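PDB 5UB7: phosphate-binding protein from Xanthomonas axonopodis pv. citri, which probably acts as the periplasmic substrate-binding component of an ABC transporter for phosphate or phosphonate, and here holds the phosphates of ATP. Local coordinates for residues A[65-70]-A[211-216]; A[83-88]-A[249-254]; A[162-167]-A[179-184]. All coordinates share one frame; numbering follows the deposited sequence.

Overall arrangement
All three contacts reach the triphosphate of the bound ATP, in keeping with the two-lobed fold of periplasmic binding proteins, whose ligand sits in the cleft between the lobes. Contacts 1 and 2 belong to one lobe: their centres are 11 Å apart, strand 209-217 of contact 1 lies beside strand 79-87 of contact 2, and the carboxylate of Glu214 reaches Thr85 with OE2 2.7 Å from OG1. Contact 3 lies in the other lobe, its centre 18 Å from that of contact 1 and 20 Å from that of contact 2. Arg211 and Arg87 of the first lobe meet the alpha-phosphate, Thr66 the gamma-phosphate, and Lys164 of contact 3 the beta-phosphate from the far lobe.

Contact 1 of 3, residues A[65-70]-A[211-216]; sequences ETTGAA and RAVEMV. With ATP (adenosine-5'-triphosphate), chain C.
Glu65 and Val213 form an antiparallel hydrogen-bonded pair at the end of strand 62-65, where the chain turns into helix 67-75. Glu65 N gives its hydrogen to Val213 O at 3.0 Å, and Val213 N returns one to Glu65 O at 2.8 Å. Ala212 CA adds a CH···O contact to the same Glu65 oxygen.

The apolar part follows the first turn of the helix. Ala70 CB is modelled only 3.2 Å from Val213 CG1, doubtfully short for two methyls, and lies 3.6 Å from Met215 CG. Met215 bends at both later torsions (-74° and -70°), which keeps SD and CE beside Ala70. Thr67 turns its methyl, CG2, to Ala212 N at 3.6 Å, while its hydroxyl bonds to Pro210 O.

The polar part faces the ATP. Thr66 OG1 lies between its own N and carbonyl carbon (chi1 52°) and donates to ATP O1G at 2.7 Å; it is also bonded to Thr124. Arg211 sends NH2 to ATP O1A at 3.0 Å and makes a weaker bond to O5', with Thr66 CG2 at the edge of its guanidinium and Phe93 in a cation-pi contact.

A strand pairing and a methyl-lined seam thus set Thr66 and Arg211 at opposite ends of the triphosphate, where a hydroxyl and a positive charge suit phosphate oxygens.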
ATOM      1  N   GLU A  65       4.336  -5.513   0.584  1.00 33.39           N
ATOM      2  CA  GLU A  65       3.845  -4.121   0.540  1.00 35.88           C
ATOM      3  C   GLU A  65       3.097  -3.844  -0.738  1.00 33.55           C
ATOM      4  O   GLU A  65       3.390  -4.425  -1.772  1.00 33.20           O
ATOM      5  CB  GLU A  65       5.023  -3.118   0.583  1.00 38.15           C
ATOM      6  CG  GLU A  65       5.743  -3.014   1.905  1.00 39.11           C
ATOM      7  CD  GLU A  65       4.864  -2.472   3.000  1.00 37.76           C
ATOM      8  OE1 GLU A  65       3.902  -1.764   2.676  1.00 37.09           O
ATOM      9  OE2 GLU A  65       5.151  -2.740   4.183  1.00 39.86           O
ATOM     10  N   THR A  66       2.182  -2.887  -0.677  1.00 32.73           N
ATOM     11  CA  THR A  66       1.659  -2.304  -1.884  1.00 30.88           C
ATOM     12  C   THR A  66       2.820  -1.581  -2.525  1.00 30.49           C
ATOM     13  O   THR A  66       3.829  -1.262  -1.871  1.00 32.03           O
ATOM     14  CB  THR A  66       0.505  -1.379  -1.608  1.00 32.93           C
ATOM     15  OG1 THR A  66       0.894  -0.437  -0.618  1.00 33.91           O
ATOM     16  CG2 THR A  66      -0.670  -2.185  -1.090  1.00 33.15           C
ATOM     17  N   THR A  67       2.677  -1.363  -3.819  1.00 28.96           N
ATOM     18  CA  THR A  67       3.791  -1.015  -4.660  1.00 29.15           C
ATOM     19  C   THR A  67       4.311   0.391  -4.417  1.00 28.01           C
ATOM     20  O   THR A  67       5.517   0.550  -4.376  1.00 27.92           O
ATOM     21  CB  THR A  67       3.486  -1.294  -6.141  1.00 32.09           C
ATOM     22  OG1 THR A  67       2.232  -0.699  -6.534  1.00 32.47           O
ATOM     23  CG2 THR A  67       3.407  -2.806  -6.326  1.00 32.10           C
ATOM     24  N   GLY A  68       3.433   1.367  -4.179  1.00 25.31           N
ATOM     25  CA  GLY A  68       3.848   2.713  -3.735  1.00 27.18           C
ATOM     26  C   GLY A  68       4.708   2.726  -2.460  1.00 27.13           C
ATOM     27  O   GLY A  68       5.784   3.348  -2.416  1.00 25.82           O
ATOM     28  N   ALA A  69       4.245   2.016  -1.436  1.00 26.74           N
ATOM     29  CA  ALA A  69       4.991   1.888  -0.200  1.00 27.23           C
ATOM     30  C   ALA A  69       6.296   1.188  -0.463  1.00 29.45           C
ATOM     31  O   ALA A  69       7.338   1.563   0.084  1.00 29.68           O
ATOM     32  CB  ALA A  69       4.214   1.124   0.829  1.00 26.68           C
ATOM     33  N   ALA A  70       6.259   0.159  -1.303  1.00 32.47           N
ATOM     34  CA  ALA A  70       7.496  -0.586  -1.591  1.00 30.64           C
ATOM     35  C   ALA A  70       8.563   0.341  -2.247  1.00 30.93           C
ATOM     36  O   ALA A  70       9.748   0.310  -1.878  1.00 33.67           O
ATOM     37  CB  ALA A  70       7.175  -1.821  -2.424  1.00 30.29           C
ATOM     38  N   ARG A 211      -0.471  -4.398  -7.795  1.00 36.04           N
ATOM     39  CA  ARG A 211      -1.210  -4.482  -6.532  1.00 37.60           C
ATOM     40  C   ARG A 211      -0.299  -4.522  -5.294  1.00 38.89           C
ATOM     41  O   ARG A 211      -0.649  -3.950  -4.273  1.00 42.04           O
ATOM     42  CB  ARG A 211      -2.124  -5.730  -6.612  1.00 39.96           C
ATOM     43  CG  ARG A 211      -2.947  -6.116  -5.393  1.00 40.90           C
ATOM     44  CD  ARG A 211      -4.229  -5.333  -5.289  1.00 41.70           C
ATOM     45  NE  ARG A 211      -4.885  -5.517  -4.003  1.00 42.10           N
ATOM     46  CZ  ARG A 211      -4.472  -4.992  -2.848  1.00 46.72           C
ATOM     47  NH1 ARG A 211      -3.360  -4.238  -2.769  1.00 46.04           N
ATOM     48  NH2 ARG A 211      -5.162  -5.254  -1.735  1.00 48.36           N
ATOM     49  N   ALA A 212       0.867  -5.176  -5.413  1.00 38.20           N
ATOM     50  CA  ALA A 212       1.757  -5.506  -4.278  1.00 35.50           C
ATOM     51  C   ALA A 212       3.033  -6.189  -4.750  1.00 35.82           C
ATOM     52  O   ALA A 212       3.087  -6.694  -5.873  1.00 37.30           O
ATOM     53  CB  ALA A 212       1.061  -6.409  -3.273  1.00 31.38           C
ATOM     54  N   VAL A 213       4.034  -6.220  -3.870  1.00 33.24           N
ATOM     55  CA  VAL A 213       5.341  -6.766  -4.176  1.00 32.33           C
ATOM     56  C   VAL A 213       5.982  -7.267  -2.860  1.00 33.55           C
ATOM     57  O   VAL A 213       5.775  -6.710  -1.790  1.00 35.05           O
ATOM     58  CB  VAL A 213       6.159  -5.686  -4.918  1.00 32.54           C
ATOM     59  CG1 VAL A 213       6.190  -4.414  -4.088  1.00 33.96           C
ATOM     60  CG2 VAL A 213       7.565  -6.128  -5.295  1.00 32.47           C
ATOM     61  N   GLU A 214       6.716  -8.362  -2.946  1.00 34.99           N
ATOM     62  CA  GLU A 214       7.581  -8.806  -1.865  1.00 32.28           C
ATOM     63  C   GLU A 214       8.914  -8.106  -2.060  1.00 31.88           C
ATOM     64  O   GLU A 214       9.473  -8.152  -3.153  1.00 31.93           O
ATOM     65  CB  GLU A 214       7.750 -10.310  -1.929  1.00 31.85           C
ATOM     66  CG  GLU A 214       6.435 -11.064  -1.914  1.00 32.44           C
ATOM     67  CD  GLU A 214       5.512 -10.616  -0.803  1.00 35.33           C
ATOM     68  OE1 GLU A 214       5.863 -10.825   0.391  1.00 34.07           O
ATOM     69  OE2 GLU A 214       4.445 -10.028  -1.126  1.00 37.73           O
ATOM     70  N   MET A 215       9.399  -7.433  -1.019  1.00 30.67           N
ATOM     71  CA  MET A 215      10.675  -6.740  -1.057  1.00 32.81           C
ATOM     72  C   MET A 215      11.602  -7.429  -0.047  1.00 33.84           C
ATOM     73  O   MET A 215      11.143  -7.931   0.979  1.00 33.63           O
ATOM     74  CB  MET A 215      10.508  -5.275  -0.667  1.00 33.20           C
ATOM     75  CG  MET A 215       9.516  -4.448  -1.497  1.00 34.60           C
ATOM     76  SD  MET A 215      10.086  -4.011  -3.155  1.00 33.69           S
ATOM     77  CE  MET A 215      11.375  -2.819  -2.811  1.00 34.61           C
ATOM     78  N   VAL A 216      12.898  -7.469  -0.344  1.00 33.59           N
ATOM     79  CA  VAL A 216      13.864  -8.025   0.599  1.00 34.26           C
ATOM     80  C   VAL A 216      14.938  -7.018   0.808  1.00 34.09           C
ATOM     81  O   VAL A 216      15.220  -6.184  -0.080  1.00 31.99           O
ATOM     82  CB  VAL A 216      14.524  -9.386   0.181  1.00 34.93           C
ATOM     83  CG1 VAL A 216      13.516 -10.544   0.202  1.00 32.82           C
ATOM     84  CG2 VAL A 216      15.244  -9.280  -1.161  1.00 34.63           C
TER
HETATM   85  PG  ATP C 401      -2.605   0.718   0.542  1.00 38.70           P
HETATM   86  O1G ATP C 401      -1.109   0.688   0.767  1.00 40.78           O
HETATM   87  O2G ATP C 401      -2.969   1.031  -0.891  1.00 34.54           O
HETATM   88  O3G ATP C 401      -3.356   1.576   1.573  1.00 40.52           O
HETATM   89  PB  ATP C 401      -2.993  -1.733   2.061  1.00 56.43           P
HETATM   90  O1B ATP C 401      -1.621  -1.676   2.739  1.00 47.80           O
HETATM   91  O2B ATP C 401      -4.215  -1.587   2.934  1.00 57.43           O
HETATM   92  O3B ATP C 401      -3.199  -0.795   0.750  1.00 43.39           O
HETATM   93  PA  ATP C 401      -3.899  -4.442   1.778  1.00 70.47           P
HETATM   94  O1A ATP C 401      -3.516  -5.490   0.765  1.00 68.19           O
HETATM   95  O2A ATP C 401      -3.619  -4.624   3.262  1.00 61.20           O
HETATM   96  O3A ATP C 401      -3.071  -3.151   1.274  1.00 67.01           O
HETATM   97  O5' ATP C 401      -5.465  -4.086   1.457  1.00 78.75           O

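Contact 2 of 3, residues A[83-88]-A[249-254]; sequences LMTERG and FDTTGF. With ATP (adenosine-5'-triphosphate), chain C.
Thr85 and Phe254 face each other in a non-hydrogen-bonded pair of antiparallel strands, and a close, buried cluster gathers round that ring. Thr85 OG1, bonded to Glu214 of strand 209-217, lies at the edge of the Phe254 ring, and Thr85 CG2 is 3.6 Å from Phe254 CE1; Thr251 CG2 lies over one face of the ring, toward its rim, and Leu83 CD1 touches Phe254 CB.

Arg87 and Thr251 are on the same face. The arginine chain runs straight from CG to NE and lies alongside Phe249, with Arg87 NH2 3.7 Å from Phe249 CD2 and the two planes 28° apart. A water takes the hydrogen of Arg87 NE and donates to Thr251 OG1 at 2.7 Å, which is also hydrogen-bonded to Phe248 O, while Arg87 NH2 bonds to Ser64.

The face of Glu86 and Thr252 is more solvent-exposed and held by polar bonds rather than packing; Gly253, lacking a side chain, leaves room for the glutamate. Here the strands carry a classic beta bulge: Thr252 N bonds to Glu86 O at 2.9 Å, Gly253 N reaches the same oxygen only weakly, and Gly253 O receives Glu86 N at 2.8 Å. Thr252 OG1 donates to Glu86 OE2 on the anti side of the carboxylate at 3.1 Å, and is also bonded to Gly89 N. Beyond the bulge, Gly88 N meets Asp250 O at 2.8 Å.

Phe249, the water and Ser64 steady the guanidinium from several directions. Arg87 NH1 bonds to ATP O1A at a doubtfully short modelled length, but a positive group there would probably offset the phosphate charge.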
ATOM      1  N   LEU A  83       9.465 -10.637  -5.714  1.00 35.79           N
ATOM      2  CA  LEU A  83       8.403 -11.159  -6.580  1.00 34.85           C
ATOM      3  C   LEU A  83       7.327 -10.119  -6.627  1.00 32.00           C
ATOM      4  O   LEU A  83       7.196  -9.347  -5.676  1.00 33.00           O
ATOM      5  CB  LEU A  83       7.795 -12.411  -5.962  1.00 34.24           C
ATOM      6  CG  LEU A  83       8.725 -13.611  -5.863  1.00 37.53           C
ATOM      7  CD1 LEU A  83       8.158 -14.690  -4.942  1.00 37.84           C
ATOM      8  CD2 LEU A  83       8.979 -14.136  -7.264  1.00 38.65           C
ATOM      9  N   MET A  84       6.582 -10.093  -7.720  1.00 30.80           N
ATOM     10  CA  MET A  84       5.295  -9.379  -7.777  1.00 34.89           C
ATOM     11  C   MET A  84       4.264 -10.256  -7.122  1.00 34.46           C
ATOM     12  O   MET A  84       4.324 -11.480  -7.243  1.00 36.52           O
ATOM     13  CB  MET A  84       4.847  -9.063  -9.213  1.00 33.67           C
ATOM     14  CG  MET A  84       5.875  -8.295 -10.013  1.00 36.08           C
ATOM     15  SD  MET A  84       6.477  -6.809  -9.198  1.00 37.81           S
ATOM     16  CE  MET A  84       5.000  -5.777  -9.271  1.00 35.79           C
ATOM     17  N   THR A  85       3.340  -9.610  -6.427  1.00 33.66           N
ATOM     18  CA  THR A  85       2.364 -10.265  -5.586  1.00 33.48           C
ATOM     19  C   THR A  85       0.976  -9.875  -6.091  1.00 35.14           C
ATOM     20  O   THR A  85       0.729  -8.726  -6.524  1.00 31.68           O
ATOM     21  CB  THR A  85       2.532  -9.829  -4.124  1.00 32.27           C
ATOM     22  OG1 THR A  85       3.900  -9.977  -3.756  1.00 33.22           O
ATOM     23  CG2 THR A  85       1.643 -10.626  -3.173  1.00 32.16           C
ATOM     24  N   GLU A  86       0.079 -10.859  -5.990  1.00 37.85           N
ATOM     25  CA  GLU A  86      -1.290 -10.802  -6.475  1.00 37.35           C
ATOM     26  C   GLU A  86      -2.222 -11.057  -5.283  1.00 36.32           C
ATOM     27  O   GLU A  86      -2.025 -11.986  -4.537  1.00 37.57           O
ATOM     28  CB  GLU A  86      -1.410 -11.869  -7.574  1.00 41.49           C
ATOM     29  CG  GLU A  86      -2.768 -12.048  -8.206  1.00 46.28           C
ATOM     30  CD  GLU A  86      -2.785 -13.236  -9.146  1.00 48.71           C
ATOM     31  OE1 GLU A  86      -1.945 -13.215 -10.094  1.00 47.18           O
ATOM     32  OE2 GLU A  86      -3.619 -14.167  -8.901  1.00 46.88           O
ATOM     33  N   ARG A  87      -3.237 -10.221  -5.096  1.00 38.49           N
ATOM     34  CA  ARG A  87      -4.111 -10.289  -3.913  1.00 38.13           C
ATOM     35  C   ARG A  87      -5.594 -10.270  -4.304  1.00 39.53           C
ATOM     36  O   ARG A  87      -6.003  -9.484  -5.166  1.00 40.80           O
ATOM     37  CB  ARG A  87      -3.820  -9.110  -2.987  1.00 37.13           C
ATOM     38  CG  ARG A  87      -2.522  -9.265  -2.210  1.00 37.97           C
ATOM     39  CD  ARG A  87      -2.256  -8.029  -1.384  1.00 39.55           C
ATOM     40  NE  ARG A  87      -0.964  -8.115  -0.723  1.00 41.02           N
ATOM     41  CZ  ARG A  87      -0.456  -7.187   0.086  1.00 39.52           C
ATOM     42  NH1 ARG A  87      -1.122  -6.074   0.369  1.00 40.89           N
ATOM     43  NH2 ARG A  87       0.735  -7.383   0.618  1.00 40.32           N
ATOM     44  N   GLY A  88      -6.401 -11.105  -3.660  1.00 38.72           N
ATOM     45  CA  GLY A  88      -7.802 -11.274  -4.062  1.00 39.98           C
ATOM     46  C   GLY A  88      -8.005 -11.569  -5.544  1.00 40.29           C
ATOM     47  O   GLY A  88      -8.909 -11.043  -6.158  1.00 45.61           O
ATOM     48  N   PHE A 249      -3.058 -11.341   3.706  1.00 34.34           N
ATOM     49  CA  PHE A 249      -3.727 -10.316   2.899  1.00 37.45           C
ATOM     50  C   PHE A 249      -4.408 -10.910   1.651  1.00 39.09           C
ATOM     51  O   PHE A 249      -4.449 -10.282   0.603  1.00 38.05           O
ATOM     52  CB  PHE A 249      -2.736  -9.210   2.499  1.00 39.48           C
ATOM     53  CG  PHE A 249      -1.739  -8.847   3.583  1.00 39.58           C
ATOM     54  CD1 PHE A 249      -2.114  -8.051   4.668  1.00 41.45           C
ATOM     55  CD2 PHE A 249      -0.419  -9.286   3.514  1.00 39.85           C
ATOM     56  CE1 PHE A 249      -1.197  -7.723   5.664  1.00 40.02           C
ATOM     57  CE2 PHE A 249       0.502  -8.961   4.511  1.00 41.63           C
ATOM     58  CZ  PHE A 249       0.116  -8.170   5.583  1.00 40.89           C
ATOM     59  N   ASP A 250      -4.927 -12.130   1.787  1.00 38.86           N
ATOM     60  CA  ASP A 250      -5.564 -12.868   0.701  1.00 39.31           C
ATOM     61  C   ASP A 250      -4.705 -12.902  -0.559  1.00 38.01           C
ATOM     62  O   ASP A 250      -5.115 -12.490  -1.632  1.00 38.95           O
ATOM     63  CB  ASP A 250      -6.957 -12.301   0.438  1.00 40.72           C
ATOM     64  CG  ASP A 250      -7.838 -13.217  -0.430  1.00 45.71           C
ATOM     65  OD1 ASP A 250      -7.686 -14.451  -0.428  1.00 48.75           O
ATOM     66  OD2 ASP A 250      -8.705 -12.677  -1.142  1.00 52.22           O
ATOM     67  N   THR A 251      -3.488 -13.387  -0.404  1.00 39.44           N
ATOM     68  CA  THR A 251      -2.558 -13.475  -1.517  1.00 38.46           C
ATOM     69  C   THR A 251      -2.871 -14.729  -2.296  1.00 40.19           C
ATOM     70  O   THR A 251      -2.936 -15.820  -1.717  1.00 38.79           O
ATOM     71  CB  THR A 251      -1.103 -13.526  -1.046  1.00 36.83           C
ATOM     72  OG1 THR A 251      -0.746 -12.259  -0.500  1.00 35.55           O
ATOM     73  CG2 THR A 251      -0.170 -13.815  -2.204  1.00 38.10           C
ATOM     74  N   THR A 252      -3.054 -14.554  -3.604  1.00 38.68           N
ATOM     75  CA  THR A 252      -3.473 -15.613  -4.512  1.00 39.76           C
ATOM     76  C   THR A 252      -2.415 -15.933  -5.555  1.00 37.46           C
ATOM     77  O   THR A 252      -2.597 -16.834  -6.351  1.00 41.93           O
ATOM     78  CB  THR A 252      -4.788 -15.236  -5.231  1.00 39.63           C
ATOM     79  OG1 THR A 252      -4.622 -13.998  -5.959  1.00 43.96           O
ATOM     80  CG2 THR A 252      -5.893 -15.094  -4.218  1.00 36.94           C
ATOM     81  N   GLY A 253      -1.304 -15.224  -5.548  1.00 36.25           N
ATOM     82  CA  GLY A 253      -0.219 -15.553  -6.447  1.00 35.12           C
ATOM     83  C   GLY A 253       1.000 -14.684  -6.235  1.00 34.20           C
ATOM     84  O   GLY A 253       0.897 -13.574  -5.740  1.00 29.86           O
ATOM     85  N   PHE A 254       2.156 -15.246  -6.567  1.00 36.00           N
ATOM     86  CA  PHE A 254       3.416 -14.535  -6.676  1.00 38.88           C
ATOM     87  C   PHE A 254       3.976 -14.808  -8.062  1.00 40.62           C
ATOM     88  O   PHE A 254       3.798 -15.889  -8.607  1.00 45.21           O
ATOM     89  CB  PHE A 254       4.442 -15.085  -5.683  1.00 38.87           C
ATOM     90  CG  PHE A 254       4.076 -14.878  -4.251  1.00 38.50           C
ATOM     91  CD1 PHE A 254       4.061 -13.608  -3.712  1.00 36.78           C
ATOM     92  CD2 PHE A 254       3.778 -15.949  -3.433  1.00 38.40           C
ATOM     93  CE1 PHE A 254       3.741 -13.415  -2.393  1.00 35.93           C
ATOM     94  CE2 PHE A 254       3.469 -15.755  -2.102  1.00 36.15           C
ATOM     95  CZ  PHE A 254       3.452 -14.489  -1.585  1.00 35.23           C
TER
HETATM   96  PG  ATP C 401      -2.605   0.718   0.542  1.00 38.70           P
HETATM   97  O1G ATP C 401      -1.109   0.688   0.767  1.00 40.78           O
HETATM   98  O2G ATP C 401      -2.969   1.031  -0.891  1.00 34.54           O
HETATM   99  O3G ATP C 401      -3.356   1.576   1.573  1.00 40.52           O
HETATM  100  PB  ATP C 401      -2.993  -1.733   2.061  1.00 56.43           P
HETATM  101  O1B ATP C 401      -1.621  -1.676   2.739  1.00 47.80           O
HETATM  102  O2B ATP C 401      -4.215  -1.587   2.934  1.00 57.43           O
HETATM  103  O3B ATP C 401      -3.199  -0.795   0.750  1.00 43.39           O
HETATM  104  PA  ATP C 401      -3.899  -4.442   1.778  1.00 70.47           P
HETATM  105  O1A ATP C 401      -3.516  -5.490   0.765  1.00 68.19           O
HETATM  106  O2A ATP C 401      -3.619  -4.624   3.262  1.00 61.20           O
HETATM  107  O3A ATP C 401      -3.071  -3.151   1.274  1.00 67.01           O
HETATM  108  O5' ATP C 401      -5.465  -4.086   1.457  1.00 78.75           O
HETATM  109  O   HOH W   1       0.707 -10.003   0.049  1.00 32.88           O

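Contact 3 of 3, residues A[162-167]-A[179-184]; sequences GSKLNV and GALSNV. With ATP (adenosine-5'-triphosphate), chain C.
The first turn of helix 164-172 packs over strand 178-182, its backbone nearest at Val167 and Gly179, whose CA atoms lie 5.7 Å apart, and more distant at Lys164 and Leu181, 7.1 Å apart. Val167 points toward the strand: with CG1 anti to the backbone N (chi1 169°), that methyl sits 3.7 Å from Gly179 CA and equally close to Ala180 O. The absence of a side chain at Gly179 is what allows this approach. Leu181 CG is 4.1 Å from the same methyl, and Leu181 CD2 lies against the lysine chain, crossing it obliquely, 3.9 Å from Lys164 CG.

Past that leucine, the lysine stretches out with all its later torsions near 180°, and NZ arrives at ATP O2B at 2.7 Å, with weaker bonds to O3B and O3G. Asp185 makes a long, weak ion pair with the same NZ. Ser163 caps the helix, OG accepting from Asn166 N at 2.7 Å and so fixing the turn from which the lysine leaves.

Strand 178-182 runs between strands 92-100 and 115-118, and Val167 and Leu181 both press on Phe98 of the former, while Val167 also meets Ala117 of the latter. On the other side of the strand, Ala180 turns to Pro130 of helix 124-136.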
ATOM      1  N   GLY A 162      -6.266   8.940   8.633  1.00 39.08           N
ATOM      2  CA  GLY A 162      -5.776   7.640   9.095  1.00 40.69           C
ATOM      3  C   GLY A 162      -6.463   6.492   8.389  1.00 42.78           C
ATOM      4  O   GLY A 162      -6.046   6.078   7.301  1.00 45.23           O
ATOM      5  N   SER A 163      -7.530   5.980   8.992  1.00 43.06           N
ATOM      6  CA  SER A 163      -8.102   4.719   8.528  1.00 40.54           C
ATOM      7  C   SER A 163      -8.851   4.882   7.202  1.00 39.67           C
ATOM      8  O   SER A 163      -9.392   5.949   6.878  1.00 38.19           O
ATOM      9  CB  SER A 163      -9.001   4.057   9.590  1.00 37.17           C
ATOM     10  OG  SER A 163     -10.336   4.560   9.582  1.00 41.32           O
ATOM     11  N   LYS A 164      -8.909   3.780   6.467  1.00 37.72           N
ATOM     12  CA  LYS A 164      -9.818   3.660   5.349  1.00 37.72           C
ATOM     13  C   LYS A 164     -11.274   3.969   5.714  1.00 39.26           C
ATOM     14  O   LYS A 164     -11.961   4.687   4.955  1.00 37.43           O
ATOM     15  CB  LYS A 164      -9.659   2.297   4.709  1.00 40.86           C
ATOM     16  CG  LYS A 164      -8.355   2.249   3.937  1.00 44.33           C
ATOM     17  CD  LYS A 164      -7.913   0.891   3.444  1.00 48.33           C
ATOM     18  CE  LYS A 164      -6.628   1.117   2.642  1.00 52.49           C
ATOM     19  NZ  LYS A 164      -6.155  -0.056   1.896  1.00 59.35           N
ATOM     20  N   LEU A 165     -11.728   3.485   6.881  1.00 41.66           N
ATOM     21  CA  LEU A 165     -13.111   3.727   7.329  1.00 40.40           C
ATOM     22  C   LEU A 165     -13.316   5.196   7.589  1.00 38.42           C
ATOM     23  O   LEU A 165     -14.335   5.773   7.180  1.00 38.58           O
ATOM     24  CB  LEU A 165     -13.455   2.918   8.585  1.00 42.26           C
ATOM     25  CG  LEU A 165     -14.924   2.926   9.043  1.00 41.53           C
ATOM     26  CD1 LEU A 165     -15.847   2.495   7.907  1.00 42.07           C
ATOM     27  CD2 LEU A 165     -15.174   2.076  10.289  1.00 39.90           C
ATOM     28  N   ASN A 166     -12.342   5.825   8.241  1.00 36.53           N
ATOM     29  CA  ASN A 166     -12.415   7.274   8.408  1.00 36.56           C
ATOM     30  C   ASN A 166     -12.561   8.046   7.100  1.00 37.00           C
ATOM     31  O   ASN A 166     -13.255   9.064   7.061  1.00 35.68           O
ATOM     32  CB  ASN A 166     -11.186   7.811   9.120  1.00 40.41           C
ATOM     33  CG  ASN A 166     -11.196   7.538  10.610  1.00 39.39           C
ATOM     34  OD1 ASN A 166     -12.032   6.826  11.130  1.00 37.51           O
ATOM     35  ND2 ASN A 166     -10.251   8.124  11.295  1.00 39.61           N
ATOM     36  N   VAL A 167     -11.904   7.605   6.031  1.00 36.17           N
ATOM     37  CA  VAL A 167     -12.053   8.335   4.770  1.00 36.71           C
ATOM     38  C   VAL A 167     -13.525   8.322   4.353  1.00 36.91           C
ATOM     39  O   VAL A 167     -14.074   9.345   3.959  1.00 32.81           O
ATOM     40  CB  VAL A 167     -11.170   7.770   3.635  1.00 38.65           C
ATOM     41  CG1 VAL A 167     -11.565   8.377   2.285  1.00 37.72           C
ATOM     42  CG2 VAL A 167      -9.690   8.011   3.939  1.00 39.46           C
ATOM     43  N   GLY A 179     -13.010  11.949  -0.922  1.00 29.65           N
ATOM     44  CA  GLY A 179     -12.222  10.869  -0.354  1.00 29.62           C
ATOM     45  C   GLY A 179     -11.503  10.104  -1.441  1.00 29.26           C
ATOM     46  O   GLY A 179     -11.993  10.056  -2.588  1.00 27.55           O
ATOM     47  N   ALA A 180     -10.361   9.511  -1.072  1.00 29.49           N
ATOM     48  CA  ALA A 180      -9.571   8.625  -1.925  1.00 30.30           C
ATOM     49  C   ALA A 180      -9.470   7.256  -1.283  1.00 32.42           C
ATOM     50  O   ALA A 180      -9.069   7.130  -0.115  1.00 36.04           O
ATOM     51  CB  ALA A 180      -8.194   9.177  -2.141  1.00 29.52           C
ATOM     52  N   LEU A 181      -9.854   6.244  -2.054  1.00 32.23           N
ATOM     53  CA  LEU A 181      -9.702   4.828  -1.703  1.00 33.70           C
ATOM     54  C   LEU A 181      -9.376   4.029  -2.944  1.00 31.95           C
ATOM     55  O   LEU A 181      -9.623   4.493  -4.073  1.00 33.06           O
ATOM     56  CB  LEU A 181     -11.009   4.259  -1.130  1.00 35.89           C
ATOM     57  CG  LEU A 181     -11.394   4.785   0.259  1.00 38.48           C
ATOM     58  CD1 LEU A 181     -12.855   4.524   0.534  1.00 41.38           C
ATOM     59  CD2 LEU A 181     -10.567   4.169   1.373  1.00 40.19           C
ATOM     60  N   SER A 182      -8.873   2.812  -2.742  1.00 32.30           N
ATOM     61  CA  SER A 182      -8.645   1.882  -3.862  1.00 32.18           C
ATOM     62  C   SER A 182      -9.965   1.311  -4.423  1.00 31.95           C
ATOM     63  O   SER A 182     -10.999   1.267  -3.751  1.00 27.74           O
ATOM     64  CB  SER A 182      -7.735   0.737  -3.446  1.00 33.02           C
ATOM     65  OG  SER A 182      -8.510  -0.304  -2.878  1.00 38.70           O
ATOM     66  N   ASN A 183      -9.928   0.845  -5.659  1.00 34.60           N
ATOM     67  CA  ASN A 183     -11.106   0.148  -6.224  1.00 35.99           C
ATOM     68  C   ASN A 183     -11.503  -1.122  -5.432  1.00 37.08           C
ATOM     69  O   ASN A 183     -12.679  -1.464  -5.345  1.00 37.35           O
ATOM     70  CB  ASN A 183     -10.932  -0.112  -7.729  1.00 35.37           C
ATOM     71  CG  ASN A 183      -9.774  -1.036  -8.070  1.00 36.46           C
ATOM     72  OD1 ASN A 183      -8.678  -0.999  -7.499  1.00 35.72           O
ATOM     73  ND2 ASN A 183     -10.003  -1.835  -9.066  1.00 39.18           N
ATOM     74  N   VAL A 184     -10.515  -1.768  -4.815  1.00 38.15           N
ATOM     75  CA  VAL A 184     -10.722  -2.933  -3.953  1.00 40.50           C
ATOM     76  C   VAL A 184     -11.407  -2.517  -2.665  1.00 44.32           C
ATOM     77  O   VAL A 184     -12.344  -3.184  -2.194  1.00 40.56           O
ATOM     78  CB  VAL A 184      -9.380  -3.623  -3.619  1.00 43.01           C
ATOM     79  CG1 VAL A 184      -9.561  -4.717  -2.568  1.00 45.21           C
ATOM     80  CG2 VAL A 184      -8.757  -4.210  -4.886  1.00 43.60           C
TER
HETATM   81  PG  ATP C 401      -2.605   0.718   0.542  1.00 38.70           P
HETATM   82  O1G ATP C 401      -1.109   0.688   0.767  1.00 40.78           O
HETATM   83  O2G ATP C 401      -2.969   1.031  -0.891  1.00 34.54           O
HETATM   84  O3G ATP C 401      -3.356   1.576   1.573  1.00 40.52           O
HETATM   85  PB  ATP C 401      -2.993  -1.733   2.061  1.00 56.43           P
HETATM   86  O1B ATP C 401      -1.621  -1.676   2.739  1.00 47.80           O
HETATM   87  O2B ATP C 401      -4.215  -1.587   2.934  1.00 57.43           O
HETATM   88  O3B ATP C 401      -3.199  -0.795   0.750  1.00 43.39           O
HETATM   89  PA  ATP C 401      -3.899  -4.442   1.778  1.00 70.47           P
HETATM   90  O1A ATP C 401      -3.516  -5.490   0.765  1.00 68.19           O
HETATM   91  O2A ATP C 401      -3.619  -4.624   3.262  1.00 61.20           O
HETATM   92  O3A ATP C 401      -3.071  -3.151   1.274  1.00 67.01           O
HETATM   93  O5' ATP C 401      -5.465  -4.086   1.457  1.00 78.75           O